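Local coordinates for protein probable zinc protease PqqL (Escherichia coli, PDB 6OFT) that probably acts as a periplasmic zinc metalloprotease of the M16 family, cutting peptide bonds with one bound zinc ion per subunit, at residues Y23-P28 against A374-R379; D30-W35 against G205-K210. All blocks are in the same frame, centred on the assembly; numbering follows the deposited sequence.

Contact 1 (Y23-P28 against A374-R379); sequences YPHAHP and AERDLR. With PO4 (phosphate ion), chain D.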
ATOM      1  N   TYR A  23      -9.952 -15.659  -9.936  1.00 21.21           N
ATOM      2  CA  TYR A  23      -8.731 -16.426  -9.767  1.00 20.28           C
ATOM      3  C   TYR A  23      -9.004 -17.651  -8.915  1.00 24.14           C
ATOM      4  O   TYR A  23      -9.453 -17.493  -7.778  1.00 22.83           O
ATOM      5  CB  TYR A  23      -7.594 -15.569  -9.179  1.00 20.19           C
ATOM      6  CG  TYR A  23      -6.237 -16.220  -9.352  1.00 21.65           C
ATOM      7  CD1 TYR A  23      -5.514 -16.070 -10.533  1.00 23.67           C
ATOM      8  CD2 TYR A  23      -5.698 -17.028  -8.358  1.00 22.59           C
ATOM      9  CE1 TYR A  23      -4.294 -16.716 -10.722  1.00 25.14           C
ATOM     10  CE2 TYR A  23      -4.472 -17.673  -8.531  1.00 24.00           C
ATOM     11  CZ  TYR A  23      -3.769 -17.509  -9.715  1.00 31.27           C
ATOM     12  OH  TYR A  23      -2.559 -18.136  -9.890  1.00 29.68           O
ATOM     13  N   PRO A  24      -8.731 -18.878  -9.434  1.00 22.00           N
ATOM     14  CA  PRO A  24      -8.974 -20.083  -8.617  1.00 21.21           C
ATOM     15  C   PRO A  24      -7.908 -20.274  -7.552  1.00 24.14           C
ATOM     16  O   PRO A  24      -6.739 -20.001  -7.805  1.00 24.00           O
ATOM     17  CB  PRO A  24      -8.945 -21.221  -9.642  1.00 23.18           C
ATOM     18  CG  PRO A  24      -8.085 -20.700 -10.755  1.00 27.11           C
ATOM     19  CD  PRO A  24      -8.188 -19.222 -10.774  1.00 22.04           C
ATOM     20  N   HIS A  25      -8.312 -20.736  -6.361  1.00 19.82           N
ATOM     21  CA  HIS A  25      -7.401 -21.022  -5.254  1.00 19.78           C
ATOM     22  C   HIS A  25      -8.067 -21.995  -4.293  1.00 24.02           C
ATOM     23  O   HIS A  25      -9.246 -21.850  -4.018  1.00 22.70           O
ATOM     24  CB  HIS A  25      -6.931 -19.742  -4.536  1.00 20.04           C
ATOM     25  CG  HIS A  25      -5.670 -19.957  -3.743  1.00 23.76           C
ATOM     26  ND1 HIS A  25      -4.502 -20.356  -4.353  1.00 25.38           N
ATOM     27  CD2 HIS A  25      -5.446 -19.848  -2.411  1.00 25.59           C
ATOM     28  CE1 HIS A  25      -3.600 -20.456  -3.395  1.00 24.84           C
ATOM     29  NE2 HIS A  25      -4.122 -20.176  -2.207  1.00 25.40           N
ATOM     30  N   ALA A  26      -7.342 -22.994  -3.805  1.00 22.86           N
ATOM     31  CA  ALA A  26      -7.950 -23.994  -2.914  1.00 23.63           C
ATOM     32  C   ALA A  26      -7.164 -24.162  -1.606  1.00 29.36           C
ATOM     33  O   ALA A  26      -6.968 -25.276  -1.126  1.00 28.17           O
ATOM     34  CB  ALA A  26      -8.093 -25.331  -3.647  1.00 24.42           C
ATOM     35  N   HIS A  27      -6.724 -23.038  -1.031  1.00 28.87           N
ATOM     36  CA  HIS A  27      -6.002 -22.986   0.238  1.00 29.91           C
ATOM     37  C   HIS A  27      -6.472 -21.715   0.992  1.00 33.38           C
ATOM     38  O   HIS A  27      -5.988 -20.613   0.696  1.00 32.67           O
ATOM     39  CB  HIS A  27      -4.482 -23.016   0.006  1.00 31.74           C
ATOM     40  CG  HIS A  27      -3.670 -23.149   1.258  1.00 35.97           C
ATOM     41  ND1 HIS A  27      -3.009 -22.063   1.810  1.00 37.77           N
ATOM     42  CD2 HIS A  27      -3.442 -24.237   2.029  1.00 38.39           C
ATOM     43  CE1 HIS A  27      -2.386 -22.528   2.879  1.00 37.53           C
ATOM     44  NE2 HIS A  27      -2.628 -23.826   3.060  1.00 38.47           N
ATOM     45  N   PRO A  28      -7.485 -21.823   1.899  1.00 28.32           N
ATOM     46  CA  PRO A  28      -8.189 -23.044   2.332  1.00 27.45           C
ATOM     47  C   PRO A  28      -9.204 -23.554   1.318  1.00 27.84           C
ATOM     48  O   PRO A  28      -9.742 -22.786   0.516  1.00 24.22           O
ATOM     49  CB  PRO A  28      -8.845 -22.624   3.662  1.00 29.68           C
ATOM     50  CG  PRO A  28      -9.011 -21.158   3.577  1.00 33.49           C
ATOM     51  CD  PRO A  28      -7.982 -20.629   2.608  1.00 28.71           C
ATOM     52  N   ALA A 374       0.141 -23.293  -4.885  1.00 25.80           N
ATOM     53  CA  ALA A 374      -1.178 -23.768  -4.447  1.00 25.48           C
ATOM     54  C   ALA A 374      -1.457 -23.465  -2.958  1.00 28.19           C
ATOM     55  O   ALA A 374      -2.618 -23.380  -2.561  1.00 27.69           O
ATOM     56  CB  ALA A 374      -1.321 -25.261  -4.727  1.00 26.50           C
ATOM     57  N   GLU A 375      -0.394 -23.240  -2.167  1.00 24.92           N
ATOM     58  CA  GLU A 375      -0.461 -22.978  -0.725  1.00 25.52           C
ATOM     59  C   GLU A 375      -0.355 -21.500  -0.333  1.00 28.52           C
ATOM     60  O   GLU A 375      -0.208 -21.198   0.851  1.00 28.38           O
ATOM     61  CB  GLU A 375       0.599 -23.818   0.027  1.00 27.87           C
ATOM     62  CG  GLU A 375       0.231 -25.288   0.175  1.00 39.30           C
ATOM     63  CD  GLU A 375       0.231 -26.113  -1.097  1.00 67.84           C
ATOM     64  OE1 GLU A 375       1.146 -25.930  -1.934  1.00 67.55           O
ATOM     65  OE2 GLU A 375      -0.696 -26.940  -1.260  1.00 68.70           O
ATOM     66  N   ARG A 376      -0.469 -20.581  -1.300  1.00 24.54           N
ATOM     67  CA  ARG A 376      -0.416 -19.142  -1.014  1.00 24.33           C
ATOM     68  C   ARG A 376      -1.540 -18.707  -0.070  1.00 27.84           C
ATOM     69  O   ARG A 376      -2.628 -19.275  -0.104  1.00 27.09           O
ATOM     70  CB  ARG A 376      -0.527 -18.321  -2.305  1.00 23.06           C
ATOM     71  CG  ARG A 376       0.726 -18.330  -3.155  1.00 30.10           C
ATOM     72  CD  ARG A 376       0.482 -17.589  -4.460  1.00 28.45           C
ATOM     73  NE  ARG A 376      -0.354 -18.354  -5.388  1.00 23.71           N
ATOM     74  CZ  ARG A 376      -0.656 -17.961  -6.621  1.00 36.34           C
ATOM     75  NH1 ARG A 376      -0.192 -16.807  -7.091  1.00 22.06           N
ATOM     76  NH2 ARG A 376      -1.436 -18.710  -7.389  1.00 22.54           N
ATOM     77  N   ASP A 377      -1.269 -17.700   0.769  1.00 25.16           N
ATOM     78  CA  ASP A 377      -2.254 -17.125   1.679  1.00 25.68           C
ATOM     79  C   ASP A 377      -3.345 -16.477   0.828  1.00 29.70           C
ATOM     80  O   ASP A 377      -3.030 -15.672  -0.057  1.00 30.55           O
ATOM     81  CB  ASP A 377      -1.589 -16.070   2.580  1.00 27.87           C
ATOM     82  CG  ASP A 377      -2.569 -15.380   3.496  1.00 34.28           C
ATOM     83  OD1 ASP A 377      -3.020 -16.018   4.463  1.00 36.10           O
ATOM     84  OD2 ASP A 377      -2.914 -14.223   3.218  1.00 37.78           O
ATOM     85  N   LEU A 378      -4.610 -16.877   1.047  1.00 25.62           N
ATOM     86  CA  LEU A 378      -5.763 -16.397   0.281  1.00 24.27           C
ATOM     87  C   LEU A 378      -5.912 -14.876   0.326  1.00 25.82           C
ATOM     88  O   LEU A 378      -6.036 -14.226  -0.725  1.00 23.80           O
ATOM     89  CB  LEU A 378      -7.053 -17.113   0.731  1.00 24.31           C
ATOM     90  CG  LEU A 378      -8.351 -16.736  -0.004  1.00 28.09           C
ATOM     91  CD1 LEU A 378      -8.282 -17.076  -1.492  1.00 27.40           C
ATOM     92  CD2 LEU A 378      -9.549 -17.386   0.647  1.00 29.02           C
ATOM     93  N   ARG A 379      -5.877 -14.315   1.544  1.00 22.87           N
ATOM     94  CA  ARG A 379      -5.975 -12.874   1.799  1.00 22.25           C
ATOM     95  C   ARG A 379      -4.904 -12.070   1.021  1.00 28.01           C
ATOM     96  O   ARG A 379      -5.248 -11.123   0.310  1.00 27.17           O
ATOM     97  CB  ARG A 379      -5.896 -12.610   3.319  1.00 24.11           C
ATOM     98  CG  ARG A 379      -5.774 -11.127   3.671  1.00 37.11           C
ATOM     99  CD  ARG A 379      -6.576 -10.710   4.881  1.00 45.17           C
ATOM    100  NE  ARG A 379      -6.927  -9.289   4.780  1.00 59.12           N
ATOM    101  CZ  ARG A 379      -8.081  -8.830   4.300  1.00 68.70           C
ATOM    102  NH1 ARG A 379      -9.029  -9.674   3.905  1.00 54.55           N
ATOM    103  NH2 ARG A 379      -8.304  -7.524   4.232  1.00 51.99           N
TER
HETATM  104  P   PO4 D1002      -3.578 -21.884  -7.611  1.00 41.27           P
HETATM  105  O1  PO4 D1002      -3.373 -20.644  -6.719  1.00 38.42           O
HETATM  106  O2  PO4 D1002      -2.172 -22.268  -8.273  1.00 42.84           O
HETATM  107  O3  PO4 D1002      -4.127 -23.132  -6.771  1.00 40.19           O
HETATM  108  O4  PO4 D1002      -4.620 -21.493  -8.760  1.00 41.59           O
HETATM  109  O   HOH W   1      -4.742 -23.891  -4.264  1.00 25.65           O
HETATM  110  O   HOH W   2      -4.967 -19.083   2.819  1.00 29.78           O

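Contact 2 (D30-W35 against G205-K210); sequences DQVNLW and GDIDSK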
ATOM      1  N   ASP A  30     -12.644 -24.914  -0.275  1.00 22.75           N
ATOM      2  CA  ASP A  30     -14.052 -24.501  -0.206  1.00 22.29           C
ATOM      3  C   ASP A  30     -14.258 -23.111   0.386  1.00 25.88           C
ATOM      4  O   ASP A  30     -15.325 -22.829   0.931  1.00 25.51           O
ATOM      5  CB  ASP A  30     -14.914 -25.551   0.529  1.00 24.41           C
ATOM      6  CG  ASP A  30     -14.799 -26.932  -0.053  1.00 31.98           C
ATOM      7  OD1 ASP A  30     -14.890 -27.060  -1.298  1.00 30.56           O
ATOM      8  OD2 ASP A  30     -14.620 -27.892   0.734  1.00 38.79           O
ATOM      9  N   GLN A  31     -13.255 -22.238   0.238  1.00 22.27           N
ATOM     10  CA  GLN A  31     -13.324 -20.862   0.685  1.00 21.91           C
ATOM     11  C   GLN A  31     -13.196 -19.947  -0.526  1.00 25.15           C
ATOM     12  O   GLN A  31     -12.486 -20.276  -1.469  1.00 24.00           O
ATOM     13  CB  GLN A  31     -12.239 -20.544   1.734  1.00 23.29           C
ATOM     14  CG  GLN A  31     -12.507 -19.231   2.518  1.00 29.74           C
ATOM     15  CD  GLN A  31     -13.615 -19.316   3.553  1.00 33.60           C
ATOM     16  OE1 GLN A  31     -14.102 -20.389   3.909  1.00 26.07           O
ATOM     17  NE2 GLN A  31     -14.027 -18.177   4.083  1.00 26.28           N
ATOM     18  N   VAL A  32     -13.914 -18.813  -0.500  1.00 22.81           N
ATOM     19  CA  VAL A  32     -13.885 -17.796  -1.547  1.00 22.91           C
ATOM     20  C   VAL A  32     -13.927 -16.395  -0.930  1.00 26.75           C
ATOM     21  O   VAL A  32     -14.587 -16.180   0.081  1.00 25.91           O
ATOM     22  CB  VAL A  32     -15.020 -18.007  -2.598  1.00 26.26           C
ATOM     23  CG1 VAL A  32     -16.405 -17.738  -2.002  1.00 25.45           C
ATOM     24  CG2 VAL A  32     -14.791 -17.158  -3.848  1.00 25.90           C
ATOM     25  N   ASN A  33     -13.211 -15.459  -1.549  1.00 23.92           N
ATOM     26  CA  ASN A  33     -13.223 -14.049  -1.225  1.00 22.87           C
ATOM     27  C   ASN A  33     -13.987 -13.380  -2.342  1.00 24.81           C
ATOM     28  O   ASN A  33     -13.768 -13.682  -3.526  1.00 22.80           O
ATOM     29  CB  ASN A  33     -11.813 -13.477  -1.131  1.00 21.45           C
ATOM     30  CG  ASN A  33     -11.141 -13.716   0.188  1.00 34.95           C
ATOM     31  OD1 ASN A  33     -11.734 -14.226   1.144  1.00 25.48           O
ATOM     32  ND2 ASN A  33      -9.869 -13.379   0.254  1.00 26.28           N
ATOM     33  N   LEU A  34     -14.952 -12.547  -1.959  1.00 21.14           N
ATOM     34  CA  LEU A  34     -15.768 -11.767  -2.888  1.00 21.61           C
ATOM     35  C   LEU A  34     -15.558 -10.327  -2.475  1.00 23.85           C
ATOM     36  O   LEU A  34     -15.900  -9.958  -1.346  1.00 22.12           O
ATOM     37  CB  LEU A  34     -17.262 -12.155  -2.820  1.00 22.00           C
ATOM     38  CG  LEU A  34     -17.640 -13.625  -3.059  1.00 26.65           C
ATOM     39  CD1 LEU A  34     -19.124 -13.828  -2.835  1.00 26.74           C
ATOM     40  CD2 LEU A  34     -17.260 -14.098  -4.481  1.00 28.64           C
ATOM     41  N   TRP A  35     -14.867  -9.551  -3.328  1.00 19.19           N
ATOM     42  CA  TRP A  35     -14.561  -8.156  -3.041  1.00 19.12           C
ATOM     43  C   TRP A  35     -15.121  -7.263  -4.119  1.00 23.41           C
ATOM     44  O   TRP A  35     -14.865  -7.500  -5.306  1.00 22.27           O
ATOM     45  CB  TRP A  35     -13.032  -7.896  -2.976  1.00 18.54           C
ATOM     46  CG  TRP A  35     -12.257  -8.449  -1.807  1.00 19.92           C
ATOM     47  CD1 TRP A  35     -12.637  -9.439  -0.938  1.00 22.88           C
ATOM     48  CD2 TRP A  35     -10.908  -8.109  -1.462  1.00 19.81           C
ATOM     49  NE1 TRP A  35     -11.629  -9.684  -0.030  1.00 22.26           N
ATOM     50  CE2 TRP A  35     -10.552  -8.888  -0.335  1.00 23.71           C
ATOM     51  CE3 TRP A  35      -9.958  -7.220  -2.004  1.00 20.97           C
ATOM     52  CZ2 TRP A  35      -9.272  -8.831   0.241  1.00 23.18           C
ATOM     53  CZ3 TRP A  35      -8.706  -7.128  -1.402  1.00 22.42           C
ATOM     54  CH2 TRP A  35      -8.379  -7.916  -0.287  1.00 23.38           C
ATOM     55  N   GLY A 205     -10.710 -17.800  -4.977  1.00 20.74           N
ATOM     56  CA  GLY A 205     -11.021 -18.934  -4.133  1.00 20.11           C
ATOM     57  C   GLY A 205     -11.452 -20.158  -4.882  1.00 23.60           C
ATOM     58  O   GLY A 205     -11.312 -20.238  -6.106  1.00 21.51           O
ATOM     59  N   ASP A 206     -11.973 -21.126  -4.115  1.00 21.61           N
ATOM     60  CA  ASP A 206     -12.315 -22.478  -4.543  1.00 22.35           C
ATOM     61  C   ASP A 206     -13.654 -22.610  -5.264  1.00 28.28           C
ATOM     62  O   ASP A 206     -14.568 -23.280  -4.791  1.00 28.82           O
ATOM     63  CB  ASP A 206     -12.231 -23.420  -3.330  1.00 23.87           C
ATOM     64  CG  ASP A 206     -11.918 -24.845  -3.710  1.00 28.99           C
ATOM     65  OD1 ASP A 206     -11.638 -25.097  -4.909  1.00 29.10           O
ATOM     66  OD2 ASP A 206     -11.947 -25.710  -2.819  1.00 27.43           O
ATOM     67  N   ILE A 207     -13.728 -22.038  -6.462  1.00 26.37           N
ATOM     68  CA  ILE A 207     -14.922 -22.043  -7.311  1.00 27.34           C
ATOM     69  C   ILE A 207     -14.500 -22.228  -8.786  1.00 32.05           C
ATOM     70  O   ILE A 207     -13.467 -21.688  -9.199  1.00 32.31           O
ATOM     71  CB  ILE A 207     -15.740 -20.735  -7.045  1.00 30.36           C
ATOM     72  CG1 ILE A 207     -17.104 -20.747  -7.766  1.00 30.77           C
ATOM     73  CG2 ILE A 207     -14.919 -19.451  -7.362  1.00 31.03           C
ATOM     74  CD1 ILE A 207     -18.119 -19.781  -7.186  1.00 38.69           C
ATOM     75  N   ASP A 208     -15.280 -22.975  -9.583  1.00 28.72           N
ATOM     76  CA  ASP A 208     -14.858 -23.148 -10.977  1.00 29.04           C
ATOM     77  C   ASP A 208     -15.202 -21.911 -11.821  1.00 30.74           C
ATOM     78  O   ASP A 208     -15.995 -21.079 -11.386  1.00 29.73           O
ATOM     79  CB  ASP A 208     -15.329 -24.484 -11.603  1.00 32.22           C
ATOM     80  CG  ASP A 208     -16.801 -24.710 -11.918  1.00 46.56           C
ATOM     81  OD1 ASP A 208     -17.216 -25.884 -11.962  1.00 49.81           O
ATOM     82  OD2 ASP A 208     -17.525 -23.720 -12.171  1.00 48.55           O
ATOM     83  N   SER A 209     -14.564 -21.773 -12.995  1.00 27.56           N
ATOM     84  CA  SER A 209     -14.749 -20.635 -13.912  1.00 27.01           C
ATOM     85  C   SER A 209     -16.223 -20.384 -14.253  1.00 29.81           C
ATOM     86  O   SER A 209     -16.682 -19.251 -14.143  1.00 29.23           O
ATOM     87  CB  SER A 209     -13.962 -20.847 -15.203  1.00 28.77           C
ATOM     88  OG  SER A 209     -12.634 -21.263 -14.939  1.00 36.36           O
ATOM     89  N   LYS A 210     -16.949 -21.443 -14.657  1.00 25.42           N
ATOM     90  CA  LYS A 210     -18.360 -21.382 -15.058  1.00 24.56           C
ATOM     91  C   LYS A 210     -19.250 -20.874 -13.937  1.00 26.36           C
ATOM     92  O   LYS A 210     -20.019 -19.947 -14.166  1.00 25.02           O
ATOM     93  CB  LYS A 210     -18.838 -22.737 -15.604  1.00 25.48           C
ATOM     94  CG  LYS A 210     -20.270 -22.755 -16.135  1.00 32.12           C
ATOM     95  CD  LYS A 210     -20.648 -24.188 -16.533  1.00 38.10           C
ATOM     96  CE  LYS A 210     -22.077 -24.339 -16.992  1.00 41.41           C
ATOM     97  NZ  LYS A 210     -22.410 -25.764 -17.261  1.00 44.83           N
TER
HETATM   98  O   HOH W   3     -15.270 -25.663  -3.656  1.00 36.92           O

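Contact 1 (Y23-P28 against A374-R379)
Tyr23 in strand 19-24 of the six-stranded sheet of the M16 fold, and His25 and His27 in the loop that follows it, meet the turn that leads from Ala374 into helix 378-391. The carbonyl O of Arg376 takes two histidine N-H groups. His25 NE2 donates to it at 2.7 Å, tilted out of the carbonyl plane, and His27 ND1 adds a weak bond at 3.4 Å. In both histidines CG is anti to the backbone N (chi1 -160° in His25), which starts the ring off beside the carbonyl carbon. Arg376 NE bonds to Gln373 O, which steadies the guanidinium. Arg376 NH2 donates to Tyr23 OH at 2.8 Å, with the hydroxyl in the guanidinium plane and the phenol ring nearly perpendicular to that plane. Tyr23 OH is also hydrogen-bonded to Asp6. A phosphate ion, probably from the crystallisation liquor, is also bound by Gln373. Its O1 accepts from Arg376 NH2 and, at 2.6 Å, from His25 ND1. Donation from both ring nitrogens is consistent with a protonated His25. Further on, Leu378 CB packs on Pro28 CD, and a water links His27 O to Leu378 N. Glu375 CA lies over one face of the His27 ring, 3.9 Å from its centroid, in a CH-pi contact.

Contact 2 (D30-W35 against G205-K210)
Gly205 and Val32 form the tight part of this contact, with their CA atoms 4.0 Å apart. They are an antiparallel, non-hydrogen-bonded pair. Gly205 CA, which bears no side chain, lies 3.3 Å from Gln31 O in a CA-H...O contact. The backbone torsions of Gly205 are ones suited to glycine. Next to the pair, Asp206 N donates to Gln31 O at 2.8 Å in a nearly straight bond (173°). On the buried side, Val32 CG2 touches Ile207 CG2 at 4.2 Å. Leu102 and Leu110 also pack on Val32. Here strand 199-205 ends against the start of strand 31-38 in the mixed six-stranded sheet, and the chain leaves through an inverse gamma turn centred on Asp206. The other side is more polar and partly exposed to solvent. Asp206 has CG anti to its backbone N (chi1 -153°), and its OD2 accepts from Asp30 N at 2.8 Å through the anti lone pair. The side chains of Asp30 and Asp206 lie side by side and point the same way, their carboxylate planes 16° apart. Asp30 OD1 is 3.6 Å from Asp206 OD2, a like-charge approach that may raise the proton affinity of either group. A water between the segments donates to both Asp30 OD1 and Asp206 O.

In the fold
Contacts 1 and 2 have centres about 10 Å apart and share the six-stranded sheet. Strand 199-205 lies between 19-24, to which it is parallel, and 31-38, to which it is antiparallel. It ends at Gly205, which has probable backbone hydrogen bonds to Tyr23 and His25. In sequence, both segments of contact 2 fall between those of contact 1: 23-28 comes first, then 30-35, 205-210 and 374-379. Leu378 of contact 1 also packs on Asn33 of contact 2. Neighbouring inner strands of the sheet thus gather segments from distant parts of this first half of PqqL, away from the predicted zinc site at His54, His58 and Glu134.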